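Local coordinates for protein glucosamine kinase (Streptacidiphilus jiangxiensis, PDB 6HWJ) that phosphorylates D-glucosamine to D-glucosamine 6-phosphate at the expense of ATP, using magnesium as cofactor, and acts less efficiently on glucose, at residues Glu7-Ala12 and Leu33-Leu38; Ala56-Pro61 and Trp134-Pro139; Ala290-Ile295 and Leu392-Leu397; Val349-Val354 and Ala367-Ala372. One frame throughout, in Å; residues are numbered along the deposited sequence.

Contacts 1 and 2 meet on one antiparallel sheet in the N-terminal part of the kinase, where Asp36 touches Arg57; contacts 3 and 4 belong to the helical C-terminal part, with contact 4 nested in the chain loop that contact 3 closes. Contact 1 is partly buried and joins the first helix to strand 34-42 by aliphatic packing and one water. Contact 2 is buried and combines strand pairing with an arginine grip and aromatic faces. Contact 3, also partly buried, has a carboxylate shared by a threonine and an arginine, whereas contact 4 is wholly buried helix packing without a hydrogen bond across it. Helix 335-356, which supplies contact 4, also touches Leu392 and Leu397 of contact 3.

Contact 1: residues Glu7-Ala12 and Leu33-Leu38; sequences ELVAAA and LRLDAL
One water ties Leu33 to the end of the first helix: it accepts from Leu33 N at 2.8 Å and donates to the carbonyls Ala10 O and Ala12 O. The carbonyl of Ala10, near the end of helix 5-11, that of Ala12, just after it, and the amide of Leu33, just before strand 34-42, are thus joined without a direct hydrogen bond, in a helix-on-sheet packing at the N-terminal end of the chain. The backbones come together beside the water, where Ala10 CA lies 3.4 Å from Leu33 O in a CA-H...O contact of 156° at the hydrogen. Val9 carries the apolar part. Its CG1, anti to the backbone N (chi1 174°), meets Leu33 CB at 3.9 Å, while its CB faces Leu35 CB at 4.1 Å; the valine crosses both leucines at about a right angle. Leu33 CB also sits 3.6 Å from Val9 O. Val50 on the adjoining strand 45-51 touches all three of these side chains, and Trp5 and Ser6 of the helix pack on Leu35. Farther along, the strand has a classic beta bulge, with Asp36 and Ala37 both facing Val49. There the poorly ordered Arg34 bonds Asp36 OD1 through NE at 3.2 Å in a salt bridge, and Arg51 pairs with OD2 of the same carboxylate. On the helix side, the other branch of Val9, CG2, ends 4.2 Å from Leu35 CD2.

Contact 2: residues Ala56-Pro61 and Trp134-Pro139; sequences ARWTVP and WAVRLP
Residues 56-61 and 134-139 run antiparallel, their end-to-end directions 162° apart, with Trp58 and Arg137 as a non-hydrogen-bonded pair, Thr59 N giving its hydrogen to Val136 O at 2.8 Å and Leu138 N donating to Arg57 O. Arg57 adds a side-chain grip: its chain is bent at chi3 (-55°), which places NE, and NE and NH1 both bond the single oxygen Pro139 O side-on, at 3.0 Å from NE and 2.9 Å from NH1. The carbonyl oxygen lies in the guanidinium plane. NH1 also forms a salt bridge with Glu174, so the charge has a second partner. Trp58 offers a face of its indole to Arg137, whose CD stands 4.2 Å from the centroid of the six-membered ring, almost exactly on the ring normal; the end of this arginine is poorly ordered, but its guanidinium lies with one face over Ala56 CB. Val136 CG1 approaches the edge of the same indole. Strand 57-65 belongs to the five-stranded antiparallel sheet, and Trp134, next to Lys133, an inferred ATP-binding residue, ends strand 130-134 of the six-stranded sheet; Ala135 and Val136 carry the chain across to the short, weakly bonded strand 137-138, which joins the five-stranded one. Pro61 CB lies over the face of Trp134, 3.8 Å from the centroid of the six-membered ring, a CH-pi contact. Between these ends, Thr59 OG1 is buried without a hydrogen-bond partner in the model, pressed tightly against Leu138 CD2 at 3.2 Å.

Contact 3: residues Ala290-Ile295 and Leu392-Leu397; sequences AGTPLI and LFDDRL
The Asp394 carboxylate is met near its plane from two sides: Thr292 OG1 donates to OD2 on the anti side, 17° out of that plane, and the Arg396 guanidinium meets the syn sides of both oxygens. The same carboxylate forms an Asx turn, in which OD1 accepts from Arg396 N, above the carboxylate plane, at 3.2 Å, in the loop between helices 362-386 and 398-416. The turn packs against residues leading into strand 293-295, the middle strand of a small three-stranded antiparallel sheet. The guanidinium grips side-on, NE to OD1 at 2.9 Å and NH2 to OD2 at 2.6 Å, with both acceptors close to its plane; a water at its edge links NH2 to Ala290 O. Thr292 OG1, anti to its own backbone N (chi1 -167°), reaches OD2 at 2.7 Å, so this oxygen takes one hydrogen from the arginine and one from the hydroxyl. With OD1 also accepting two hydrogen bonds, from Arg396 N and NE, the carboxylate is held at four points, which would be expected to favour its ionised form. Leu397 CD1 packs on the same hydroxyl oxygen, and Trp249 of helix 243-263 touches both Thr292 and Leu397. The Phe393 ring takes no part across the contact: Asp395 N lies over the centre of one face, and Tyr380 meets the ring edge-to-face. Toward the strand, Pro293 CG rests 3.9 Å from Leu392 O, and a second water bridges the two backbones, donating to Pro293 O at 2.6 Å and to Leu392 O at 2.8 Å.

Contact 4: residues Val349-Val354 and Ala367-Ala372; sequences VGRVVV and AWIAAA
Ile369 carries CG1 anti to its carbonyl carbon (chi1 -68°) and extends CD1 beyond it, while Arg351 bends at chi2 (-57°), which sets CD; its guanidinium lies against the Ile369 methyl between two helices. Helices 335-356 and 362-386, joined by a short loop, form an antiparallel helical hairpin; the segment axes lie 9.9 Å apart and run 170° from one another. CD1 stands over the centre of one guanidinium face, 3.5 Å from Arg351 CZ, and the two side chains cross at about a right angle. The polar rim is bonded to others: NE forms a salt bridge with Asp347, one turn earlier on its own helix, and NH2 one with Asp430 of helix 422-431. These bonds fix the group's rotation and leave a flat face to the isoleucine. Gly350 has no CB, which leaves room for the Ile369 side chain: Ile369 CG1 lies 4.0 Å from Gly350 CA. Trp368 packs beside it, its CZ3 4.0 Å from Gly350 N. The indole is steadied by NE1 bonding Ala215 O and by Ala372 CB, which sits over the centre of one face, 3.7 Å above the plane. Helices 194-207 and 212-234 also touch this tryptophan. At the far corner of the ring, Trp368 CH2 approaches Val349 CG1 at 4.4 Å.

Contact 1: residues Glu7-Ala12 and Leu33-Leu38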
loop_
_atom_site.group_PDB
_atom_site.type_symbol
_atom_site.label_atom_id
_atom_site.label_comp_id
_atom_site.label_asym_id
_atom_site.label_seq_id
_atom_site.Cartn_x
_atom_site.Cartn_y
_atom_site.Cartn_z
ATOM N N GLU A 7 -33.975 -11.870 -2.303
ATOM C CA GLU A 7 -35.174 -11.078 -2.548
ATOM C C GLU A 7 -35.107 -9.731 -1.846
ATOM O O GLU A 7 -35.595 -8.726 -2.371
ATOM C CB GLU A 7 -36.418 -11.834 -2.076
ATOM C CG GLU A 7 -36.691 -13.145 -2.779
ATOM C CD GLU A 7 -37.815 -13.922 -2.102
ATOM O OE1 GLU A 7 -38.918 -14.020 -2.687
ATOM O OE2 GLU A 7 -37.601 -14.417 -0.973
ATOM N N LEU A 8 -34.537 -9.687 -0.643
ATOM C CA LEU A 8 -34.391 -8.410 0.043
ATOM C C LEU A 8 -33.469 -7.478 -0.737
ATOM O O LEU A 8 -33.747 -6.283 -0.864
ATOM C CB LEU A 8 -33.858 -8.622 1.464
ATOM C CG LEU A 8 -34.839 -9.180 2.501
ATOM C CD1 LEU A 8 -34.083 -9.490 3.796
ATOM C CD2 LEU A 8 -36.003 -8.227 2.784
ATOM N N VAL A 9 -32.357 -8.002 -1.258
ATOM C CA VAL A 9 -31.416 -7.141 -1.969
ATOM C C VAL A 9 -32.008 -6.709 -3.306
ATOM O O VAL A 9 -31.887 -5.547 -3.710
ATOM C CB VAL A 9 -30.064 -7.854 -2.141
ATOM C CG1 VAL A 9 -29.125 -7.038 -3.004
ATOM C CG2 VAL A 9 -29.417 -8.102 -0.773
ATOM N N ALA A 10 -32.672 -7.633 -4.010
ATOM C CA ALA A 10 -33.299 -7.270 -5.276
ATOM C C ALA A 10 -34.364 -6.199 -5.083
ATOM O O ALA A 10 -34.570 -5.369 -5.971
ATOM C CB ALA A 10 -33.923 -8.510 -5.931
ATOM N N ALA A 11 -35.037 -6.187 -3.927
ATOM C CA ALA A 11 -36.103 -5.226 -3.689
ATOM C C ALA A 11 -35.601 -3.955 -3.029
ATOM O O ALA A 11 -36.391 -3.027 -2.826
ATOM C CB ALA A 11 -37.204 -5.848 -2.818
ATOM N N ALA A 12 -34.315 -3.902 -2.665
ATOM C CA ALA A 12 -33.811 -2.761 -1.921
ATOM C C ALA A 12 -33.447 -1.617 -2.860
ATOM O O ALA A 12 -33.150 -1.808 -4.047
ATOM C CB ALA A 12 -32.603 -3.159 -1.085
ATOM N N LEU A 33 -30.748 -4.193 -7.978
ATOM C CA LEU A 33 -29.580 -4.896 -7.498
ATOM C C LEU A 33 -29.781 -6.408 -7.598
ATOM O O LEU A 33 -30.901 -6.908 -7.606
ATOM C CB LEU A 33 -29.295 -4.531 -6.040
ATOM C CG LEU A 33 -29.129 -3.059 -5.660
ATOM C CD1 LEU A 33 -28.807 -2.953 -4.156
ATOM C CD2 LEU A 33 -28.019 -2.406 -6.478
ATOM N N ARG A 34 -28.671 -7.129 -7.664
ATOM C CA ARG A 34 -28.691 -8.586 -7.657
ATOM C C ARG A 34 -27.641 -9.095 -6.680
ATOM O O ARG A 34 -26.483 -8.665 -6.720
ATOM C CB ARG A 34 -28.425 -9.158 -9.056
ATOM C CG ARG A 34 -28.682 -10.658 -9.160
ATOM C CD ARG A 34 -28.346 -11.193 -10.547
ATOM N NE ARG A 34 -26.909 -11.164 -10.804
ATOM C CZ ARG A 34 -26.348 -11.483 -11.965
ATOM N NH1 ARG A 34 -25.029 -11.429 -12.100
ATOM N NH2 ARG A 34 -27.102 -11.855 -12.991
ATOM N N LEU A 35 -28.036 -10.020 -5.823
ATOM C CA LEU A 35 -27.134 -10.612 -4.851
ATOM C C LEU A 35 -26.404 -11.785 -5.502
ATOM O O LEU A 35 -27.031 -12.768 -5.903
ATOM C CB LEU A 35 -27.906 -11.057 -3.617
ATOM C CG LEU A 35 -27.112 -11.607 -2.438
ATOM C CD1 LEU A 35 -26.102 -10.566 -1.937
ATOM C CD2 LEU A 35 -28.068 -12.008 -1.313
ATOM N N ASP A 36 -25.081 -11.671 -5.615
ATOM C CA ASP A 36 -24.269 -12.725 -6.217
ATOM C C ASP A 36 -23.780 -13.741 -5.194
ATOM O O ASP A 36 -23.584 -14.918 -5.533
ATOM C CB ASP A 36 -23.061 -12.120 -6.935
ATOM C CG ASP A 36 -23.412 -11.550 -8.302
ATOM O OD1 ASP A 36 -24.528 -11.810 -8.803
ATOM O OD2 ASP A 36 -22.565 -10.840 -8.874
ATOM N N ALA A 37 -23.554 -13.316 -3.953
ATOM C CA ALA A 37 -23.042 -14.212 -2.923
ATOM C C ALA A 37 -23.327 -13.581 -1.578
ATOM O O ALA A 37 -23.371 -12.353 -1.454
ATOM C CB ALA A 37 -21.534 -14.462 -3.099
ATOM N N LEU A 38 -23.497 -14.431 -0.562
ATOM C CA LEU A 38 -23.953 -13.977 0.751
ATOM C C LEU A 38 -23.326 -14.854 1.825
ATOM O O LEU A 38 -23.512 -16.078 1.824
ATOM C CB LEU A 38 -25.480 -14.038 0.811
ATOM C CG LEU A 38 -26.224 -13.392 1.988
ATOM C CD1 LEU A 38 -25.946 -14.136 3.296
ATOM C CD2 LEU A 38 -25.850 -11.923 2.087
HETATM O O HOH W 1 -32.890 -3.278 -6.412
#

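Contact 2: residues Ala56-Pro61 and Trp134-Pro139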
loop_
_atom_site.group_PDB
_atom_site.type_symbol
_atom_site.label_atom_id
_atom_site.label_comp_id
_atom_site.label_asym_id
_atom_site.label_seq_id
_atom_site.Cartn_x
_atom_site.Cartn_y
_atom_site.Cartn_z
ATOM N N ALA A 56 -21.439 -3.312 -12.111
ATOM C CA ALA A 56 -20.492 -3.013 -11.048
ATOM C C ALA A 56 -20.768 -3.892 -9.829
ATOM O O ALA A 56 -21.920 -4.116 -9.456
ATOM C CB ALA A 56 -20.570 -1.546 -10.654
ATOM N N ARG A 57 -19.703 -4.398 -9.218
ATOM C CA ARG A 57 -19.797 -5.301 -8.077
ATOM C C ARG A 57 -19.350 -4.593 -6.813
ATOM O O ARG A 57 -18.455 -3.745 -6.840
ATOM C CB ARG A 57 -18.944 -6.555 -8.264
ATOM C CG ARG A 57 -19.454 -7.509 -9.302
ATOM C CD ARG A 57 -18.962 -8.932 -9.009
ATOM N NE ARG A 57 -17.507 -9.014 -8.892
ATOM C CZ ARG A 57 -16.846 -10.113 -8.535
ATOM N NH1 ARG A 57 -15.524 -10.093 -8.450
ATOM N NH2 ARG A 57 -17.506 -11.225 -8.256
ATOM N N TRP A 58 -19.963 -4.980 -5.689
ATOM C CA TRP A 58 -19.780 -4.281 -4.432
ATOM C C TRP A 58 -19.742 -5.257 -3.262
ATOM O O TRP A 58 -20.493 -6.230 -3.236
ATOM C CB TRP A 58 -20.940 -3.286 -4.178
ATOM C CG TRP A 58 -21.241 -2.368 -5.325
ATOM C CD1 TRP A 58 -21.962 -2.666 -6.459
ATOM C CD2 TRP A 58 -20.852 -1.001 -5.443
ATOM N NE1 TRP A 58 -22.043 -1.559 -7.264
ATOM C CE2 TRP A 58 -21.362 -0.527 -6.668
ATOM C CE3 TRP A 58 -20.104 -0.133 -4.638
ATOM C CZ2 TRP A 58 -21.147 0.782 -7.114
ATOM C CZ3 TRP A 58 -19.908 1.173 -5.078
ATOM C CH2 TRP A 58 -20.420 1.612 -6.298
ATOM N N THR A 59 -18.893 -4.972 -2.287
ATOM C CA THR A 59 -18.956 -5.623 -0.980
ATOM C C THR A 59 -19.893 -4.801 -0.117
ATOM O O THR A 59 -19.675 -3.599 0.053
ATOM C CB THR A 59 -17.589 -5.711 -0.307
ATOM O OG1 THR A 59 -16.687 -6.418 -1.155
ATOM C CG2 THR A 59 -17.683 -6.427 1.059
ATOM N N VAL A 60 -20.915 -5.445 0.437
ATOM C CA VAL A 60 -21.889 -4.710 1.234
ATOM C C VAL A 60 -22.088 -5.402 2.571
ATOM O O VAL A 60 -22.599 -6.533 2.596
ATOM C CB VAL A 60 -23.234 -4.581 0.497
ATOM C CG1 VAL A 60 -24.126 -3.624 1.276
ATOM C CG2 VAL A 60 -23.028 -4.092 -0.940
ATOM N N PRO A 61 -21.716 -4.775 3.697
ATOM C CA PRO A 61 -22.146 -5.305 4.989
ATOM C C PRO A 61 -23.624 -5.032 5.165
ATOM O O PRO A 61 -24.078 -3.895 5.015
ATOM C CB PRO A 61 -21.287 -4.529 6.005
ATOM C CG PRO A 61 -21.064 -3.204 5.338
ATOM C CD PRO A 61 -20.993 -3.494 3.838
ATOM N N TRP A 134 -13.805 -2.867 5.370
ATOM C CA TRP A 134 -14.608 -3.418 4.298
ATOM C C TRP A 134 -14.087 -2.936 2.950
ATOM O O TRP A 134 -13.911 -1.733 2.739
ATOM C CB TRP A 134 -16.071 -2.980 4.417
ATOM C CG TRP A 134 -16.749 -3.350 5.690
ATOM C CD1 TRP A 134 -17.051 -2.509 6.727
ATOM C CD2 TRP A 134 -17.206 -4.642 6.066
ATOM N NE1 TRP A 134 -17.682 -3.213 7.725
ATOM C CE2 TRP A 134 -17.788 -4.523 7.347
ATOM C CE3 TRP A 134 -17.194 -5.890 5.445
ATOM C CZ2 TRP A 134 -18.336 -5.606 8.018
ATOM C CZ3 TRP A 134 -17.743 -6.967 6.106
ATOM C CH2 TRP A 134 -18.312 -6.820 7.389
ATOM N N ALA A 135 -13.859 -3.863 2.036
ATOM C CA ALA A 135 -13.767 -3.490 0.636
ATOM C C ALA A 135 -15.118 -2.894 0.262
ATOM O O ALA A 135 -16.145 -3.179 0.899
ATOM C CB ALA A 135 -13.426 -4.695 -0.231
ATOM N N VAL A 136 -15.111 -2.009 -0.708
ATOM C CA VAL A 136 -16.364 -1.415 -1.177
ATOM C C VAL A 136 -16.565 -1.841 -2.629
ATOM O O VAL A 136 -17.308 -2.790 -2.920
ATOM C CB VAL A 136 -16.342 0.111 -1.017
ATOM C CG1 VAL A 136 -17.623 0.730 -1.573
ATOM C CG2 VAL A 136 -16.169 0.478 0.443
ATOM N N ARG A 137 -15.882 -1.172 -3.546
ATOM C CA ARG A 137 -15.952 -1.546 -4.956
ATOM C C ARG A 137 -15.033 -2.736 -5.199
ATOM O O ARG A 137 -13.889 -2.749 -4.752
ATOM C CB ARG A 137 -15.559 -0.357 -5.836
ATOM C CG ARG A 137 -15.644 -0.615 -7.323
ATOM C CD ARG A 137 -17.068 -0.876 -7.780
ATOM N NE ARG A 137 -17.141 -1.037 -9.232
ATOM C CZ ARG A 137 -17.291 -0.034 -10.095
ATOM N NH1 ARG A 137 -17.386 1.218 -9.662
ATOM N NH2 ARG A 137 -17.347 -0.286 -11.396
ATOM N N LEU A 138 -15.546 -3.741 -5.885
ATOM C CA LEU A 138 -14.778 -4.928 -6.235
ATOM C C LEU A 138 -14.450 -4.926 -7.725
ATOM O O LEU A 138 -15.143 -4.291 -8.526
ATOM C CB LEU A 138 -15.572 -6.198 -5.911
ATOM C CG LEU A 138 -15.901 -6.422 -4.427
ATOM C CD1 LEU A 138 -16.891 -7.564 -4.271
ATOM C CD2 LEU A 138 -14.616 -6.678 -3.620
ATOM N N PRO A 139 -13.426 -5.660 -8.140
ATOM C CA PRO A 139 -13.221 -5.882 -9.579
ATOM C C PRO A 139 -14.313 -6.765 -10.162
ATOM O O PRO A 139 -15.068 -7.432 -9.443
ATOM C CB PRO A 139 -11.848 -6.564 -9.648
ATOM C CG PRO A 139 -11.660 -7.189 -8.300
ATOM C CD PRO A 139 -12.381 -6.293 -7.311
HETATM O O HOH W 2 -18.604 -2.135 2.021
#

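Contact 3: residues Ala290-Ile295 and Leu392-Leu397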
loop_
_atom_site.group_PDB
_atom_site.type_symbol
_atom_site.label_atom_id
_atom_site.label_comp_id
_atom_site.label_asym_id
_atom_site.label_seq_id
_atom_site.Cartn_x
_atom_site.Cartn_y
_atom_site.Cartn_z
ATOM N N ALA A 290 16.590 -8.993 -18.418
ATOM C CA ALA A 290 15.634 -10.078 -18.571
ATOM C C ALA A 290 16.056 -11.259 -17.706
ATOM O O ALA A 290 17.234 -11.600 -17.626
ATOM C CB ALA A 290 15.534 -10.505 -20.031
ATOM N N GLY A 291 15.083 -11.877 -17.044
ATOM C CA GLY A 291 15.342 -12.955 -16.120
ATOM C C GLY A 291 15.411 -12.534 -14.662
ATOM O O GLY A 291 15.447 -13.402 -13.789
ATOM N N THR A 292 15.442 -11.240 -14.373
ATOM C CA THR A 292 15.516 -10.795 -12.988
ATOM C C THR A 292 14.257 -11.238 -12.247
ATOM O O THR A 292 13.165 -11.245 -12.829
ATOM C CB THR A 292 15.683 -9.273 -12.926
ATOM O OG1 THR A 292 16.056 -8.886 -11.600
ATOM C CG2 THR A 292 14.397 -8.560 -13.314
ATOM N N PRO A 293 14.370 -11.642 -10.982
ATOM C CA PRO A 293 13.226 -12.275 -10.303
ATOM C C PRO A 293 12.159 -11.271 -9.902
ATOM O O PRO A 293 12.455 -10.227 -9.312
ATOM C CB PRO A 293 13.861 -12.938 -9.070
ATOM C CG PRO A 293 15.064 -12.094 -8.784
ATOM C CD PRO A 293 15.589 -11.655 -10.146
ATOM N N LEU A 294 10.910 -11.604 -10.213
ATOM C CA LEU A 294 9.749 -10.856 -9.721
ATOM C C LEU A 294 9.057 -11.663 -8.624
ATOM O O LEU A 294 8.886 -12.886 -8.760
ATOM C CB LEU A 294 8.760 -10.565 -10.843
ATOM C CG LEU A 294 9.372 -10.052 -12.163
ATOM C CD1 LEU A 294 8.293 -9.933 -13.247
ATOM C CD2 LEU A 294 10.060 -8.729 -11.911
ATOM N N ILE A 295 8.659 -10.975 -7.553
ATOM C CA ILE A 295 7.980 -11.581 -6.411
ATOM C C ILE A 295 6.764 -10.729 -6.051
ATOM O O ILE A 295 6.587 -9.620 -6.549
ATOM C CB ILE A 295 8.900 -11.723 -5.174
ATOM C CG1 ILE A 295 9.417 -10.364 -4.722
ATOM C CG2 ILE A 295 10.079 -12.674 -5.474
ATOM C CD1 ILE A 295 9.998 -10.367 -3.314
ATOM N N LEU A 392 16.637 -12.766 -4.193
ATOM C CA LEU A 392 15.475 -12.011 -4.629
ATOM C C LEU A 392 15.810 -10.562 -4.929
ATOM O O LEU A 392 15.021 -9.880 -5.597
ATOM C CB LEU A 392 14.368 -12.102 -3.569
ATOM C CG LEU A 392 14.620 -11.544 -2.187
ATOM C CD1 LEU A 392 14.330 -10.053 -2.126
ATOM C CD2 LEU A 392 13.771 -12.311 -1.172
ATOM N N PHE A 393 16.972 -10.089 -4.491
ATOM C CA PHE A 393 17.386 -8.698 -4.671
ATOM C C PHE A 393 18.396 -8.623 -5.815
ATOM O O PHE A 393 19.505 -9.144 -5.701
ATOM C CB PHE A 393 17.966 -8.149 -3.364
ATOM C CG PHE A 393 18.438 -6.714 -3.463
ATOM C CD1 PHE A 393 17.628 -5.741 -4.029
ATOM C CD2 PHE A 393 19.683 -6.348 -2.986
ATOM C CE1 PHE A 393 18.055 -4.444 -4.130
ATOM C CE2 PHE A 393 20.109 -5.032 -3.079
ATOM C CZ PHE A 393 19.296 -4.083 -3.651
ATOM N N ASP A 394 17.997 -7.993 -6.924
ATOM C CA ASP A 394 18.885 -7.737 -8.072
ATOM C C ASP A 394 19.246 -6.253 -8.044
ATOM O O ASP A 394 18.456 -5.403 -8.479
ATOM C CB ASP A 394 18.199 -8.128 -9.374
ATOM C CG ASP A 394 19.127 -8.037 -10.588
ATOM O OD1 ASP A 394 20.234 -7.465 -10.473
ATOM O OD2 ASP A 394 18.723 -8.515 -11.667
ATOM N N ASP A 395 20.439 -5.938 -7.525
ATOM C CA ASP A 395 20.809 -4.544 -7.308
ATOM C C ASP A 395 21.250 -3.841 -8.586
ATOM O O ASP A 395 21.496 -2.629 -8.558
ATOM C CB ASP A 395 21.898 -4.427 -6.237
ATOM C CG ASP A 395 23.122 -5.258 -6.546
ATOM O OD1 ASP A 395 23.257 -5.739 -7.690
ATOM O OD2 ASP A 395 23.937 -5.439 -5.622
ATOM N N ARG A 396 21.329 -4.549 -9.708
ATOM C CA ARG A 396 21.465 -3.855 -10.985
ATOM C C ARG A 396 20.294 -2.920 -11.238
ATOM O O ARG A 396 20.435 -1.953 -11.985
ATOM C CB ARG A 396 21.583 -4.865 -12.128
ATOM C CG ARG A 396 22.803 -5.784 -12.013
ATOM C CD ARG A 396 22.763 -6.862 -13.080
ATOM N NE ARG A 396 21.542 -7.661 -13.001
ATOM C CZ ARG A 396 21.166 -8.542 -13.919
ATOM N NH1 ARG A 396 21.920 -8.747 -14.994
ATOM N NH2 ARG A 396 20.039 -9.219 -13.760
ATOM N N LEU A 397 19.145 -3.179 -10.617
ATOM C CA LEU A 397 17.958 -2.359 -10.810
ATOM C C LEU A 397 17.964 -1.094 -9.978
ATOM O O LEU A 397 17.091 -0.247 -10.176
ATOM C CB LEU A 397 16.713 -3.168 -10.478
ATOM C CG LEU A 397 16.347 -4.283 -11.450
ATOM C CD1 LEU A 397 15.374 -5.251 -10.820
ATOM C CD2 LEU A 397 15.753 -3.674 -12.705
HETATM O O HOH W 3 19.081 -11.510 -15.398
HETATM O O HOH W 4 12.499 -9.731 -6.787
#

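Contact 4: residues Val349-Val354 and Ala367-Ala372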
loop_
_atom_site.group_PDB
_atom_site.type_symbol
_atom_site.label_atom_id
_atom_site.label_comp_id
_atom_site.label_asym_id
_atom_site.label_seq_id
_atom_site.Cartn_x
_atom_site.Cartn_y
_atom_site.Cartn_z
ATOM N N VAL A 349 12.719 12.591 3.017
ATOM C CA VAL A 349 12.571 13.031 4.399
ATOM C C VAL A 349 13.626 14.065 4.735
ATOM O O VAL A 349 13.331 15.104 5.324
ATOM C CB VAL A 349 12.644 11.829 5.362
ATOM C CG1 VAL A 349 12.790 12.303 6.811
ATOM C CG2 VAL A 349 11.395 10.979 5.230
ATOM N N GLY A 350 14.869 13.790 4.361
ATOM C CA GLY A 350 15.933 14.734 4.594
ATOM C C GLY A 350 15.714 16.037 3.860
ATOM O O GLY A 350 15.961 17.113 4.409
ATOM N N ARG A 351 15.249 15.964 2.603
ATOM C CA ARG A 351 15.015 17.188 1.854
ATOM C C ARG A 351 13.935 18.027 2.525
ATOM O O ARG A 351 14.040 19.256 2.584
ATOM C CB ARG A 351 14.612 16.875 0.405
ATOM C CG ARG A 351 15.590 15.978 -0.338
ATOM C CD ARG A 351 16.983 16.523 -0.388
ATOM N NE ARG A 351 17.911 15.525 -0.938
ATOM C CZ ARG A 351 19.222 15.701 -1.044
ATOM N NH1 ARG A 351 19.783 16.847 -0.650
ATOM N NH2 ARG A 351 19.972 14.735 -1.531
ATOM N N VAL A 352 12.872 17.373 3.001
ATOM C CA VAL A 352 11.756 18.091 3.619
ATOM C C VAL A 352 12.204 18.770 4.918
ATOM O O VAL A 352 11.818 19.912 5.199
ATOM C CB VAL A 352 10.593 17.111 3.863
ATOM C CG1 VAL A 352 9.553 17.729 4.821
ATOM C CG2 VAL A 352 9.949 16.715 2.525
ATOM N N VAL A 353 13.022 18.082 5.727
ATOM C CA VAL A 353 13.508 18.683 6.971
ATOM C C VAL A 353 14.263 19.962 6.661
ATOM O O VAL A 353 14.055 20.997 7.300
ATOM C CB VAL A 353 14.392 17.689 7.754
ATOM C CG1 VAL A 353 15.131 18.393 8.901
ATOM C CG2 VAL A 353 13.561 16.550 8.302
ATOM N N VAL A 354 15.139 19.917 5.651
ATOM C CA VAL A 354 15.947 21.084 5.326
ATOM C C VAL A 354 15.073 22.211 4.806
ATOM O O VAL A 354 15.284 23.384 5.132
ATOM C CB VAL A 354 17.045 20.696 4.320
ATOM C CG1 VAL A 354 17.692 21.944 3.747
ATOM C CG2 VAL A 354 18.080 19.781 4.998
ATOM N N ALA A 367 24.527 14.607 5.210
ATOM C CA ALA A 367 25.321 13.458 5.623
ATOM C C ALA A 367 24.418 12.301 6.016
ATOM O O ALA A 367 24.700 11.137 5.694
ATOM C CB ALA A 367 26.226 13.837 6.793
ATOM N N TRP A 368 23.301 12.605 6.679
ATOM C CA TRP A 368 22.375 11.557 7.090
ATOM C C TRP A 368 21.688 10.926 5.881
ATOM O O TRP A 368 21.461 9.706 5.849
ATOM C CB TRP A 368 21.332 12.134 8.073
ATOM C CG TRP A 368 20.233 11.165 8.399
ATOM C CD1 TRP A 368 20.187 10.295 9.451
ATOM C CD2 TRP A 368 19.039 10.954 7.646
ATOM N NE1 TRP A 368 19.015 9.554 9.400
ATOM C CE2 TRP A 368 18.302 9.937 8.298
ATOM C CE3 TRP A 368 18.504 11.542 6.487
ATOM C CZ2 TRP A 368 17.061 9.490 7.830
ATOM C CZ3 TRP A 368 17.271 11.098 6.025
ATOM C CH2 TRP A 368 16.558 10.091 6.697
ATOM N N ILE A 369 21.328 11.733 4.881
ATOM C CA ILE A 369 20.713 11.180 3.677
ATOM C C ILE A 369 21.594 10.089 3.079
ATOM O O ILE A 369 21.131 8.975 2.787
ATOM C CB ILE A 369 20.435 12.297 2.654
ATOM C CG1 ILE A 369 19.330 13.222 3.176
ATOM C CG2 ILE A 369 20.050 11.686 1.292
ATOM C CD1 ILE A 369 19.031 14.397 2.252
ATOM N N ALA A 370 22.878 10.402 2.865
ATOM C CA ALA A 370 23.787 9.433 2.273
ATOM C C ALA A 370 23.996 8.239 3.199
ATOM O O ALA A 370 23.928 7.079 2.766
ATOM C CB ALA A 370 25.129 10.106 1.954
ATOM N N ALA A 371 24.239 8.502 4.488
ATOM C CA ALA A 371 24.493 7.414 5.425
ATOM C C ALA A 371 23.249 6.567 5.661
ATOM O O ALA A 371 23.361 5.345 5.878
ATOM C CB ALA A 371 25.022 7.989 6.735
ATOM N N ALA A 372 22.063 7.175 5.601
ATOM C CA ALA A 372 20.833 6.416 5.827
ATOM C C ALA A 372 20.579 5.429 4.692
ATOM O O ALA A 372 20.147 4.290 4.927
ATOM C CB ALA A 372 19.642 7.368 5.983
#